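Local coordinates for protein lipase (Photobacterium sp. M37, PDB 2ORY) that probably hydrolyses triacylglycerols to release fatty acids as a cold-adapted bacterial lipase of the alpha/beta-hydrolase fold, at residues A[100-105]-A[235-240]; A[203-208]-A[284-289]; A[240-245]-A[272-277]; A[249-254]-A[266-271]; A[253-256]-A[261-264]. All coordinates share one frame; numbering follows the deposited sequence.

Contact 1 of 5, residues A[100-105]-A[235-240]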
# COMPACT_ATOMS: atom_id res chain seq x y z
N TRP A 100 -6.91 -12.05 -4.17
CA TRP A 100 -6.03 -11.10 -4.85
C TRP A 100 -4.53 -11.33 -4.63
O TRP A 100 -3.72 -10.88 -5.44
CB TRP A 100 -6.38 -9.64 -4.49
CG TRP A 100 -6.17 -9.27 -3.06
CD1 TRP A 100 -7.10 -9.29 -2.06
CD2 TRP A 100 -4.92 -8.87 -2.44
NE1 TRP A 100 -6.52 -8.93 -0.86
CE2 TRP A 100 -5.19 -8.67 -1.07
CE3 TRP A 100 -3.62 -8.66 -2.92
CZ2 TRP A 100 -4.18 -8.27 -0.16
CZ3 TRP A 100 -2.63 -8.26 -2.01
CH2 TRP A 100 -2.92 -8.07 -0.65
N LEU A 101 -4.16 -12.03 -3.56
CA LEU A 101 -2.75 -12.30 -3.29
C LEU A 101 -2.31 -13.73 -3.71
O LEU A 101 -1.47 -13.89 -4.58
CB LEU A 101 -2.44 -12.07 -1.80
CG LEU A 101 -0.99 -12.37 -1.40
CD1 LEU A 101 -0.07 -11.33 -2.02
CD2 LEU A 101 -0.85 -12.36 0.13
N PHE A 102 -2.89 -14.76 -3.10
CA PHE A 102 -2.52 -16.13 -3.45
C PHE A 102 -2.72 -16.50 -4.93
O PHE A 102 -1.96 -17.27 -5.49
CB PHE A 102 -3.30 -17.15 -2.61
CG PHE A 102 -2.93 -17.17 -1.15
CD1 PHE A 102 -2.09 -16.22 -0.61
CD2 PHE A 102 -3.44 -18.17 -0.33
CE1 PHE A 102 -1.76 -16.25 0.74
CE2 PHE A 102 -3.11 -18.22 1.02
CZ PHE A 102 -2.27 -17.25 1.56
N ASN A 103 -3.77 -15.97 -5.56
CA ASN A 103 -4.02 -16.31 -6.96
C ASN A 103 -3.38 -15.36 -7.98
O ASN A 103 -3.80 -15.30 -9.14
CB ASN A 103 -5.52 -16.40 -7.22
CG ASN A 103 -6.13 -17.65 -6.63
OD1 ASN A 103 -6.24 -18.67 -7.30
ND2 ASN A 103 -6.50 -17.57 -5.36
N ASP A 104 -2.36 -14.62 -7.57
CA ASP A 104 -1.68 -13.69 -8.48
C ASP A 104 -0.73 -14.39 -9.48
O ASP A 104 0.39 -14.77 -9.13
CB ASP A 104 -0.90 -12.68 -7.65
CG ASP A 104 -0.36 -11.53 -8.47
OD1 ASP A 104 0.18 -10.58 -7.86
OD2 ASP A 104 -0.48 -11.57 -9.71
N PHE A 105 -1.18 -14.54 -10.72
CA PHE A 105 -0.37 -15.20 -11.74
C PHE A 105 0.85 -14.37 -12.10
O PHE A 105 1.91 -14.90 -12.40
CB PHE A 105 -1.15 -15.36 -13.05
CG PHE A 105 -1.95 -16.61 -13.15
CD1 PHE A 105 -3.13 -16.76 -12.43
CD2 PHE A 105 -1.55 -17.62 -14.02
CE1 PHE A 105 -3.90 -17.90 -12.58
CE2 PHE A 105 -2.32 -18.76 -14.18
CZ PHE A 105 -3.50 -18.90 -13.46
N LEU A 235 1.74 -10.98 12.49
CA LEU A 235 0.78 -12.04 12.20
C LEU A 235 -0.02 -11.80 10.93
O LEU A 235 -0.94 -12.55 10.61
CB LEU A 235 -0.17 -12.25 13.38
CG LEU A 235 0.44 -12.66 14.72
CD1 LEU A 235 -0.70 -12.84 15.72
CD2 LEU A 235 1.26 -13.94 14.61
N ASP A 236 0.33 -10.74 10.20
CA ASP A 236 -0.34 -10.44 8.94
C ASP A 236 0.39 -11.27 7.89
O ASP A 236 1.60 -11.12 7.71
CB ASP A 236 -0.23 -8.95 8.63
CG ASP A 236 -0.83 -8.58 7.28
OD1 ASP A 236 -1.50 -9.42 6.65
OD2 ASP A 236 -0.63 -7.42 6.84
N ILE A 237 -0.33 -12.15 7.20
CA ILE A 237 0.30 -12.99 6.18
C ILE A 237 0.74 -12.27 4.90
O ILE A 237 1.71 -12.68 4.27
CB ILE A 237 -0.62 -14.18 5.74
CG1 ILE A 237 -1.90 -13.65 5.12
CG2 ILE A 237 -0.94 -15.10 6.92
CD1 ILE A 237 -2.84 -14.72 4.64
N VAL A 238 0.08 -11.18 4.53
CA VAL A 238 0.42 -10.47 3.29
C VAL A 238 1.89 -10.14 3.06
O VAL A 238 2.43 -10.45 2.00
CB VAL A 238 -0.42 -9.21 3.18
CG1 VAL A 238 0.02 -8.36 1.98
CG2 VAL A 238 -1.86 -9.62 3.06
N PRO A 239 2.55 -9.51 4.04
CA PRO A 239 3.97 -9.19 3.87
C PRO A 239 4.82 -10.44 3.70
O PRO A 239 5.99 -10.33 3.34
CB PRO A 239 4.32 -8.47 5.17
CG PRO A 239 3.07 -7.79 5.51
CD PRO A 239 2.04 -8.87 5.26
N TYR A 240 4.25 -11.61 3.99
CA TYR A 240 5.02 -12.86 3.87
C TYR A 240 5.20 -13.39 2.45
O TYR A 240 5.83 -14.43 2.25
CB TYR A 240 4.39 -13.98 4.71
CG TYR A 240 4.66 -13.88 6.20
CD1 TYR A 240 4.01 -12.93 6.99
CD2 TYR A 240 5.54 -14.77 6.84
CE1 TYR A 240 4.22 -12.85 8.36
CE2 TYR A 240 5.76 -14.70 8.23
CZ TYR A 240 5.09 -13.74 8.98
OH TYR A 240 5.27 -13.64 10.34
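L101 on helix 97-102 faces V238, in the loop between helices 214-224 and 244-247, with their CA atoms 7.5 Å apart. V238 does most of the work. One methyl of L101, CD2, lies 3.9 Å from V238 CA and touches V238 CG2 as well; CG of L101 is anti to the backbone N (chi1 178°), which, with chi2 at 69°, directs CD2 toward the valine. W100 comes in at about a right angle and meets V238 CG1 through the rim of its six-membered ring, CH2 to CG1 4.0 Å. L101 CB covers part of one face of that same indole. Further along, F102 CZ reaches I237 CD1 at 4.0 Å, while helix 265-278 packs on F102 through L270, I271 and M274. On the loop side V238 N, standing above the carboxylate plane, donates to D236 OD1 at 3.2 Å, an Asx turn. D236 OD2 binds H312 ND1 and Y316 OH, and W100 touches S174; S174, H312 and D236 are arranged as a Ser-His-Asp triad and are probably the catalytic residues. Helix 97-102 follows strand 84-90 and probably corresponds to the lid of related class 3 lipases; this apolar seam would be consistent with a covered active site.

Contact 2 of 5, residues A[203-208]-A[284-289]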
# COMPACT_ATOMS: atom_id res chain seq x y z
N THR A 203 8.60 7.53 2.32
CA THR A 203 7.46 6.65 2.19
C THR A 203 7.25 5.78 3.42
O THR A 203 8.21 5.28 4.01
CB THR A 203 7.61 5.74 0.94
OG1 THR A 203 6.48 4.87 0.84
CG2 THR A 203 8.87 4.90 1.02
N ILE A 204 5.99 5.62 3.79
CA ILE A 204 5.60 4.78 4.92
C ILE A 204 4.56 3.80 4.41
O ILE A 204 3.36 4.05 4.46
CB ILE A 204 5.03 5.63 6.10
CG1 ILE A 204 6.11 6.56 6.62
CG2 ILE A 204 4.62 4.71 7.27
CD1 ILE A 204 5.67 7.42 7.81
N PRO A 205 5.01 2.66 3.89
CA PRO A 205 4.12 1.62 3.36
C PRO A 205 3.74 0.58 4.40
O PRO A 205 4.61 0.04 5.08
CB PRO A 205 4.95 1.00 2.24
CG PRO A 205 6.33 1.03 2.85
CD PRO A 205 6.42 2.37 3.55
N PHE A 206 2.44 0.31 4.53
CA PHE A 206 1.93 -0.66 5.49
C PHE A 206 1.53 -1.98 4.84
O PHE A 206 1.06 -2.01 3.70
CB PHE A 206 0.68 -0.14 6.21
CG PHE A 206 0.89 1.13 7.00
CD1 PHE A 206 0.88 2.38 6.36
CD2 PHE A 206 1.12 1.08 8.37
CE1 PHE A 206 1.11 3.55 7.08
CE2 PHE A 206 1.35 2.26 9.09
CZ PHE A 206 1.34 3.49 8.45
N ALA A 207 1.74 -3.07 5.57
CA ALA A 207 1.27 -4.39 5.17
C ALA A 207 1.46 -4.80 3.71
O ALA A 207 0.61 -5.49 3.14
CB ALA A 207 -0.20 -4.48 5.52
N GLY A 208 2.57 -4.40 3.12
CA GLY A 208 2.77 -4.73 1.72
C GLY A 208 3.57 -5.96 1.42
O GLY A 208 4.48 -6.33 2.17
N LYS A 284 12.25 -10.42 -2.26
CA LYS A 284 12.68 -9.98 -0.94
C LYS A 284 12.06 -8.66 -0.51
O LYS A 284 11.87 -7.75 -1.32
CB LYS A 284 14.20 -9.85 -0.87
CG LYS A 284 14.70 -9.57 0.54
CD LYS A 284 16.20 -9.61 0.68
CE LYS A 284 16.83 -8.27 0.35
NZ LYS A 284 18.28 -8.21 0.77
N GLN A 285 11.78 -8.56 0.78
CA GLN A 285 11.17 -7.38 1.37
C GLN A 285 12.17 -6.23 1.38
O GLN A 285 13.37 -6.46 1.48
CB GLN A 285 10.78 -7.75 2.80
CG GLN A 285 9.45 -7.28 3.37
CD GLN A 285 8.37 -6.92 2.36
OE1 GLN A 285 8.49 -5.93 1.65
NE2 GLN A 285 7.30 -7.72 2.31
N ILE A 286 11.66 -5.00 1.24
CA ILE A 286 12.47 -3.79 1.30
C ILE A 286 12.57 -3.60 2.81
O ILE A 286 11.65 -4.01 3.53
CB ILE A 286 11.75 -2.55 0.69
CG1 ILE A 286 10.35 -2.43 1.28
CG2 ILE A 286 11.71 -2.66 -0.83
CD1 ILE A 286 9.55 -1.22 0.78
N LYS A 287 13.65 -2.99 3.29
CA LYS A 287 13.85 -2.83 4.74
C LYS A 287 13.44 -4.15 5.40
O LYS A 287 12.62 -4.20 6.31
CB LYS A 287 13.00 -1.67 5.29
CG LYS A 287 13.15 -0.35 4.51
CD LYS A 287 14.59 0.19 4.47
CE LYS A 287 15.14 0.48 5.86
NZ LYS A 287 14.43 1.59 6.54
N ALA A 288 14.03 -5.23 4.91
CA ALA A 288 13.74 -6.56 5.42
C ALA A 288 14.13 -6.82 6.88
O ALA A 288 13.63 -7.76 7.50
CB ALA A 288 14.39 -7.61 4.52
N GLU A 289 15.01 -6.01 7.44
CA GLU A 289 15.43 -6.22 8.82
C GLU A 289 14.57 -5.44 9.80
O GLU A 289 14.73 -5.57 11.01
CB GLU A 289 16.90 -5.82 9.03
CG GLU A 289 17.89 -6.43 8.05
CD GLU A 289 18.25 -5.46 6.92
OE1 GLU A 289 19.31 -5.67 6.29
OE2 GLU A 289 17.49 -4.50 6.68
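The polar part of the contact belongs to Q285, whose amide NE2 reaches G208 O at 3.1 Å. With an N-H...O angle of only 127° this bond is weak, and the same NE2 also binds P239 O, so one amide nitrogen spans two loop carbonyls. At the other end of the amide, OE1 takes a weak bond of 3.3 Å from I286 N, the next residue in the chain. Chi2 of 22° is near-eclipsed, probably a strained bend that turns the amide so that OE1 faces that N while NE2 faces G208. All this happens at the C-terminal end of strand 199-206, an edge strand of the mixed sheet and parallel to 166-173, where an alpha/beta hydrolase places its active-site loops. The apolar part lies earlier on the strand, a looser approach: P205 CG and I286 CD1 at 4.4 Å. I286 points toward the strand, its outer arm fully extended (chi2 179°), and F220 of helix 214-224 and S181 of helix 175-189 also touch it. Just beyond, K287 N bonds D221 OD1 and K287 NZ binds the carbonyls of G225 and C228, tying the 284-289 loop to the end of helix 214-224.

Contact 3 of 5, residues A[240-245]-A[272-277]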
# COMPACT_ATOMS: atom_id res chain seq x y z
N TYR A 240 4.25 -11.61 3.99
CA TYR A 240 5.02 -12.86 3.87
C TYR A 240 5.20 -13.39 2.45
O TYR A 240 5.83 -14.43 2.25
CB TYR A 240 4.39 -13.98 4.71
CG TYR A 240 4.66 -13.88 6.20
CD1 TYR A 240 4.01 -12.93 6.99
CD2 TYR A 240 5.54 -14.77 6.84
CE1 TYR A 240 4.22 -12.85 8.36
CE2 TYR A 240 5.76 -14.70 8.23
CZ TYR A 240 5.09 -13.74 8.98
OH TYR A 240 5.27 -13.64 10.34
N ALA A 241 4.63 -12.70 1.47
CA ALA A 241 4.77 -13.08 0.06
C ALA A 241 5.64 -12.00 -0.57
O ALA A 241 5.53 -10.82 -0.20
CB ALA A 241 3.41 -13.10 -0.61
N TRP A 242 6.50 -12.35 -1.52
CA TRP A 242 6.67 -13.70 -2.02
C TRP A 242 8.07 -14.28 -1.75
O TRP A 242 8.54 -15.13 -2.48
CB TRP A 242 6.40 -13.72 -3.53
CG TRP A 242 4.95 -13.71 -3.90
CD1 TRP A 242 4.17 -14.80 -4.18
CD2 TRP A 242 4.12 -12.56 -4.06
NE1 TRP A 242 2.90 -14.39 -4.51
CE2 TRP A 242 2.84 -13.02 -4.45
CE3 TRP A 242 4.33 -11.18 -3.93
CZ2 TRP A 242 1.77 -12.16 -4.70
CZ3 TRP A 242 3.26 -10.31 -4.18
CH2 TRP A 242 2.01 -10.80 -4.56
N ASN A 243 8.75 -13.79 -0.72
CA ASN A 243 10.07 -14.34 -0.42
C ASN A 243 9.83 -15.82 -0.10
O ASN A 243 8.92 -16.14 0.66
CB ASN A 243 10.68 -13.59 0.76
CG ASN A 243 11.88 -14.31 1.36
OD1 ASN A 243 11.73 -15.24 2.14
ND2 ASN A 243 13.07 -13.87 0.99
N THR A 244 10.61 -16.72 -0.70
CA THR A 244 10.38 -18.15 -0.47
C THR A 244 10.39 -18.59 1.00
O THR A 244 9.50 -19.31 1.44
CB THR A 244 11.38 -19.05 -1.27
OG1 THR A 244 12.67 -19.01 -0.65
CG2 THR A 244 11.51 -18.56 -2.71
N ASN A 245 11.38 -18.14 1.77
CA ASN A 245 11.45 -18.51 3.19
C ASN A 245 10.21 -18.07 3.94
O ASN A 245 9.66 -18.81 4.76
CB ASN A 245 12.68 -17.89 3.83
CG ASN A 245 13.95 -18.53 3.36
OD1 ASN A 245 14.15 -19.73 3.56
ND2 ASN A 245 14.82 -17.75 2.72
N ARG A 272 1.54 -23.82 -1.61
CA ARG A 272 2.55 -24.62 -2.31
C ARG A 272 2.72 -24.17 -3.75
O ARG A 272 3.83 -24.12 -4.25
CB ARG A 272 2.22 -26.12 -2.29
CG ARG A 272 2.31 -26.77 -0.90
CD ARG A 272 2.40 -28.28 -1.01
NE ARG A 272 1.29 -28.86 -1.77
CZ ARG A 272 0.04 -28.98 -1.30
NH1 ARG A 272 -0.25 -28.56 -0.08
NH2 ARG A 272 -0.90 -29.55 -2.05
N ALA A 273 1.62 -23.85 -4.42
CA ALA A 273 1.74 -23.36 -5.79
C ALA A 273 2.53 -22.03 -5.82
O ALA A 273 3.40 -21.85 -6.67
CB ALA A 273 0.36 -23.17 -6.40
N MET A 274 2.24 -21.12 -4.89
CA MET A 274 2.96 -19.83 -4.80
C MET A 274 4.47 -20.07 -4.62
O MET A 274 5.30 -19.39 -5.25
CB MET A 274 2.48 -19.01 -3.60
CG MET A 274 1.08 -18.41 -3.72
SD MET A 274 0.38 -17.95 -2.12
CE MET A 274 1.30 -16.42 -1.78
N ILE A 275 4.82 -21.02 -3.75
CA ILE A 275 6.24 -21.31 -3.49
C ILE A 275 6.84 -21.84 -4.78
O ILE A 275 7.87 -21.34 -5.25
CB ILE A 275 6.39 -22.35 -2.34
CG1 ILE A 275 5.95 -21.72 -1.02
CG2 ILE A 275 7.84 -22.85 -2.25
CD1 ILE A 275 5.91 -22.72 0.14
N ALA A 276 6.18 -22.82 -5.38
CA ALA A 276 6.64 -23.38 -6.64
C ALA A 276 6.82 -22.33 -7.76
O ALA A 276 7.84 -22.32 -8.46
CB ALA A 276 5.65 -24.45 -7.11
N GLU A 277 5.85 -21.44 -7.93
CA GLU A 277 5.96 -20.45 -9.00
C GLU A 277 6.93 -19.28 -8.77
O GLU A 277 7.30 -18.61 -9.73
CB GLU A 277 4.58 -19.91 -9.39
CG GLU A 277 3.58 -21.01 -9.84
CD GLU A 277 3.96 -21.73 -11.15
OE1 GLU A 277 4.36 -21.05 -12.13
OE2 GLU A 277 3.85 -22.98 -11.20
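A single methyl group carries the apolar contact: M274 CE comes to 3.8 Å from W242 NE1 and 4.1 Å from W242 CD1, approaching the five-membered ring obliquely. The same CE touches A241 CB at 4.1 Å, and so touches two consecutive residues. M274 leaves its helix pointing at the loop and then bends at the thioether (chi3 76°), which turns CE off the line of the chain. The two side chains cross at about a right angle. A241 CB also lies 3.5 Å above one face of the W242 indole, toward its rim; the peptide bond between these two residues is cis.

Polar bonds hold the frame on both sides. On the loop side, N243 takes the N-cap position of helix 244-247, with OD1 accepting from S246 N, while T210 OG1 bonds W242 N. Across from it the regular helix includes A276 N to R272 O. Helix 265-278 packs against the short helix 244-247, whose last residue, L247, touches both A241 and M274, and helix 97-102 closes the group through L101 on W242 and F102 on M274.

Contact 4 of 5, residues A[249-254]-A[266-271]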
# COMPACT_ATOMS: atom_id res chain seq x y z
N LYS A 249 6.22 -20.04 5.95
CA LYS A 249 5.80 -19.79 7.33
C LYS A 249 4.30 -19.55 7.41
O LYS A 249 3.75 -19.45 8.50
CB LYS A 249 6.50 -18.56 7.90
CG LYS A 249 7.98 -18.74 8.15
CD LYS A 249 8.57 -17.46 8.73
CE LYS A 249 10.09 -17.56 8.82
NZ LYS A 249 10.70 -16.23 9.13
N LEU A 250 3.65 -19.45 6.25
CA LEU A 250 2.21 -19.20 6.20
C LEU A 250 1.33 -20.30 6.77
O LEU A 250 0.35 -20.01 7.43
CB LEU A 250 1.77 -18.89 4.76
CG LEU A 250 2.32 -17.57 4.21
CD1 LEU A 250 2.00 -17.43 2.75
CD2 LEU A 250 1.73 -16.43 4.99
N LYS A 251 1.68 -21.55 6.52
CA LYS A 251 0.86 -22.66 7.04
C LYS A 251 0.66 -22.68 8.57
O LYS A 251 -0.39 -23.09 9.07
CB LYS A 251 1.47 -23.99 6.64
CG LYS A 251 2.77 -24.27 7.36
CD LYS A 251 3.25 -25.67 7.09
CE LYS A 251 4.58 -25.93 7.80
NZ LYS A 251 5.10 -27.28 7.45
N SER A 252 1.67 -22.24 9.32
CA SER A 252 1.58 -22.27 10.78
C SER A 252 1.73 -20.93 11.48
O SER A 252 2.05 -20.86 12.67
CB SER A 252 2.63 -23.22 11.32
OG SER A 252 3.91 -22.85 10.83
N ILE A 253 1.46 -19.86 10.74
CA ILE A 253 1.55 -18.51 11.28
C ILE A 253 0.62 -18.30 12.47
O ILE A 253 0.93 -17.52 13.37
CB ILE A 253 1.19 -17.44 10.19
CG1 ILE A 253 1.33 -16.04 10.78
CG2 ILE A 253 -0.25 -17.64 9.69
CD1 ILE A 253 2.75 -15.64 11.06
N TYR A 254 -0.52 -18.99 12.49
CA TYR A 254 -1.48 -18.83 13.59
C TYR A 254 -1.56 -20.04 14.51
O TYR A 254 -2.62 -20.35 15.06
CB TYR A 254 -2.88 -18.53 13.04
CG TYR A 254 -2.95 -17.33 12.13
CD1 TYR A 254 -2.34 -16.12 12.48
CD2 TYR A 254 -3.60 -17.41 10.90
CE1 TYR A 254 -2.39 -15.01 11.61
CE2 TYR A 254 -3.66 -16.32 10.04
CZ TYR A 254 -3.05 -15.13 10.39
OH TYR A 254 -3.08 -14.10 9.48
N TYR A 266 -7.42 -26.22 0.53
CA TYR A 266 -7.42 -25.44 -0.71
C TYR A 266 -6.34 -24.37 -0.58
O TYR A 266 -5.59 -24.15 -1.51
CB TYR A 266 -8.78 -24.78 -0.97
CG TYR A 266 -8.93 -24.19 -2.38
CD1 TYR A 266 -9.28 -25.00 -3.46
CD2 TYR A 266 -8.71 -22.82 -2.63
CE1 TYR A 266 -9.41 -24.48 -4.75
CE2 TYR A 266 -8.84 -22.28 -3.93
CZ TYR A 266 -9.19 -23.12 -4.98
OH TYR A 266 -9.32 -22.66 -6.28
N GLN A 267 -6.27 -23.73 0.58
CA GLN A 267 -5.25 -22.71 0.80
C GLN A 267 -3.84 -23.32 0.88
O GLN A 267 -2.86 -22.70 0.45
CB GLN A 267 -5.56 -21.93 2.06
CG GLN A 267 -6.42 -20.70 1.84
CD GLN A 267 -7.77 -21.01 1.20
OE1 GLN A 267 -8.14 -20.41 0.19
NE2 GLN A 267 -8.52 -21.92 1.81
N ARG A 268 -3.73 -24.53 1.44
CA ARG A 268 -2.42 -25.19 1.53
C ARG A 268 -1.91 -25.45 0.12
O ARG A 268 -0.72 -25.30 -0.13
CB ARG A 268 -2.52 -26.52 2.28
CG ARG A 268 -2.56 -26.39 3.78
CD ARG A 268 -2.79 -27.76 4.41
NE ARG A 268 -2.86 -27.67 5.87
CZ ARG A 268 -1.80 -27.50 6.65
NH1 ARG A 268 -0.58 -27.41 6.11
NH2 ARG A 268 -1.95 -27.41 7.96
N ALA A 269 -2.81 -25.84 -0.79
CA ALA A 269 -2.44 -26.08 -2.19
C ALA A 269 -2.01 -24.76 -2.85
O ALA A 269 -1.04 -24.74 -3.62
CB ALA A 269 -3.63 -26.69 -2.96
N LEU A 270 -2.72 -23.67 -2.56
CA LEU A 270 -2.35 -22.37 -3.14
C LEU A 270 -0.97 -21.93 -2.63
O LEU A 270 -0.15 -21.45 -3.40
CB LEU A 270 -3.40 -21.30 -2.81
CG LEU A 270 -4.61 -21.24 -3.75
CD1 LEU A 270 -5.72 -20.39 -3.17
CD2 LEU A 270 -4.15 -20.66 -5.05
N ILE A 271 -0.73 -22.11 -1.33
CA ILE A 271 0.56 -21.75 -0.76
C ILE A 271 1.68 -22.51 -1.48
O ILE A 271 2.68 -21.90 -1.89
CB ILE A 271 0.64 -22.10 0.74
CG1 ILE A 271 -0.38 -21.28 1.52
CG2 ILE A 271 2.04 -21.83 1.26
CD1 ILE A 271 -0.04 -19.83 1.55
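L250 and I271 make the tightest touch here: their CD1 methyls are only 3.4 Å apart, closer than carbon atoms usually pack. I271 CD1 also rests 3.8 Å from L250 CB, so one methyl meets the leucine at two atoms, and the two side chains pass at a slant. In I271 the CG1 arm is anti to the carbonyl carbon, and chi1 (-64°) together with chi2 (-68°) brings CD1 to the leucine. Beside this pair K251 CB approaches the R268 guanidinium obliquely, 4.0 Å from R268 NH1. The arginine is extended from CG to NE and thus spans the gap from the helix, while the lysine runs off into solvent; their like charges stay apart, with K251 NZ 5.8 Å from R268 NH1.

Behind these residues, the loop is shaped by a type I beta turn from L250 to I253, closed by a weak bond from I253 N to L250 O. The same carbonyl accepts from Y304 OH on helix 304-319, which helps fix L250. R268 and I271 are three positions apart, so they share one face of helix 265-278; Q267 OE1, bonded to S98 OG, ties that helix to helix 97-102. Inside, L250 leans on I237 and Y240. The arrangement is that of a beta turn packed on the inward face of an amphipathic helix, with an apolar pair on the buried side and charged residues at its margin.

Contact 5 of 5, residues A[253-256]-A[261-264]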
# COMPACT_ATOMS: atom_id res chain seq x y z
N ILE A 253 1.46 -19.86 10.74
CA ILE A 253 1.55 -18.51 11.28
C ILE A 253 0.62 -18.30 12.47
O ILE A 253 0.93 -17.52 13.37
CB ILE A 253 1.19 -17.44 10.19
CG1 ILE A 253 1.33 -16.04 10.78
CG2 ILE A 253 -0.25 -17.64 9.69
CD1 ILE A 253 2.75 -15.64 11.06
N TYR A 254 -0.52 -18.99 12.49
CA TYR A 254 -1.48 -18.83 13.59
C TYR A 254 -1.56 -20.04 14.51
O TYR A 254 -2.62 -20.35 15.06
CB TYR A 254 -2.88 -18.53 13.04
CG TYR A 254 -2.95 -17.33 12.13
CD1 TYR A 254 -2.34 -16.12 12.48
CD2 TYR A 254 -3.60 -17.41 10.90
CE1 TYR A 254 -2.39 -15.01 11.61
CE2 TYR A 254 -3.66 -16.32 10.04
CZ TYR A 254 -3.05 -15.13 10.39
OH TYR A 254 -3.08 -14.10 9.48
N ILE A 255 -0.43 -20.70 14.68
CA ILE A 255 -0.37 -21.87 15.54
C ILE A 255 0.55 -21.53 16.69
O ILE A 255 1.77 -21.50 16.53
CB ILE A 255 0.18 -23.10 14.79
CG1 ILE A 255 -0.77 -23.49 13.66
CG2 ILE A 255 0.35 -24.27 15.75
CD1 ILE A 255 -0.26 -24.63 12.80
N SER A 256 -0.04 -21.25 17.84
CA SER A 256 0.74 -20.94 19.03
C SER A 256 0.41 -21.94 20.13
O SER A 256 0.09 -23.10 19.87
CB SER A 256 0.42 -19.52 19.51
OG SER A 256 -0.91 -19.42 19.97
N VAL A 261 -5.12 -21.92 14.64
CA VAL A 261 -5.96 -21.67 13.48
C VAL A 261 -5.21 -22.11 12.23
O VAL A 261 -4.25 -21.47 11.83
CB VAL A 261 -6.30 -20.19 13.38
CG1 VAL A 261 -6.92 -19.87 12.03
CG2 VAL A 261 -7.24 -19.82 14.48
N LYS A 262 -5.65 -23.20 11.61
CA LYS A 262 -4.95 -23.70 10.43
C LYS A 262 -5.67 -23.47 9.11
O LYS A 262 -6.91 -23.42 9.05
CB LYS A 262 -4.66 -25.19 10.58
CG LYS A 262 -4.05 -25.57 11.92
CD LYS A 262 -3.91 -27.09 12.03
CE LYS A 262 -3.81 -27.51 13.49
NZ LYS A 262 -4.99 -27.01 14.26
N PRO A 263 -4.90 -23.34 8.02
CA PRO A 263 -5.43 -23.12 6.66
C PRO A 263 -6.10 -24.38 6.11
O PRO A 263 -5.62 -25.50 6.33
CB PRO A 263 -4.18 -22.77 5.86
CG PRO A 263 -3.11 -23.64 6.54
CD PRO A 263 -3.43 -23.45 8.01
N LEU A 264 -7.22 -24.20 5.40
CA LEU A 264 -7.91 -25.32 4.78
C LEU A 264 -6.99 -25.85 3.69
O LEU A 264 -6.05 -25.18 3.28
CB LEU A 264 -9.25 -24.86 4.15
CG LEU A 264 -10.27 -24.33 5.15
CD1 LEU A 264 -11.47 -23.68 4.42
CD2 LEU A 264 -10.72 -25.48 6.07
O HOH W 1 -1.67 -21.19 10.87
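V261 and Y254 pair through their main chains, CA to CA 5.3 Å, where two pieces of the same loop run in opposite directions. V261 N donates to Y254 O at 3.0 Å with an almost straight N-H...O angle of 177°. The return bond is indirect: a water accepts from Y254 N at 3.0 Å and donates to V261 O at 2.8 Å. The side chains meet at their roots. V261 CB is 3.8 Å from Y254 CB, and V261 O lies 3.5 Å from that same CB, near the plane of the tyrosine ring at its edge.

Beyond CB the ring leaves V261. With CG anti to the carbonyl carbon (chi1 -56°), Y254 swings inward to helix 304-319, its hydroxyl bonding L235 O and its ring meeting that of Y304 with the planes at about 55°. The CG2 methyl of I253 sits over the centre of one face, 3.4 Å above the plane, in CH-pi fashion.

I255, the third residue by buried surface, works on the exposed side: its CD1 touches K262 CG at 4.0 Å, and the two side chains cross at about a right angle. K262 NZ bonds S260 OG. At the end of the first piece S256 OG accepts from Q258 N and A259 N, which shapes the bend. This is a hairpin-like loop without regular strands, closed by one direct and one water-bridged backbone link, that leads into helix 265-278 at the N-cap residue L264.

Contacts 1, 3, 4 and 5 form one continuous layer beside the probable active site, and contact 2 lies on the sheet side of it. The centres of contacts 1 and 3 are about 9 Å apart, those of 1 and 4 about 10 Å, and those of 4 and 5 about 8 Å. Helix 265-278 serves both 3 and 4; Y240 belongs to 1 and 3, I253 and Y254 to 4 and 5. V238 CG1 lies 3.2 Å from A207 O, joining contact 1 to contact 2 right beside D236 of the probable triad. Contact 5, about 24 Å from contact 2 between centres, closes the outer end and is nested within the chain loop that contact 2 spans.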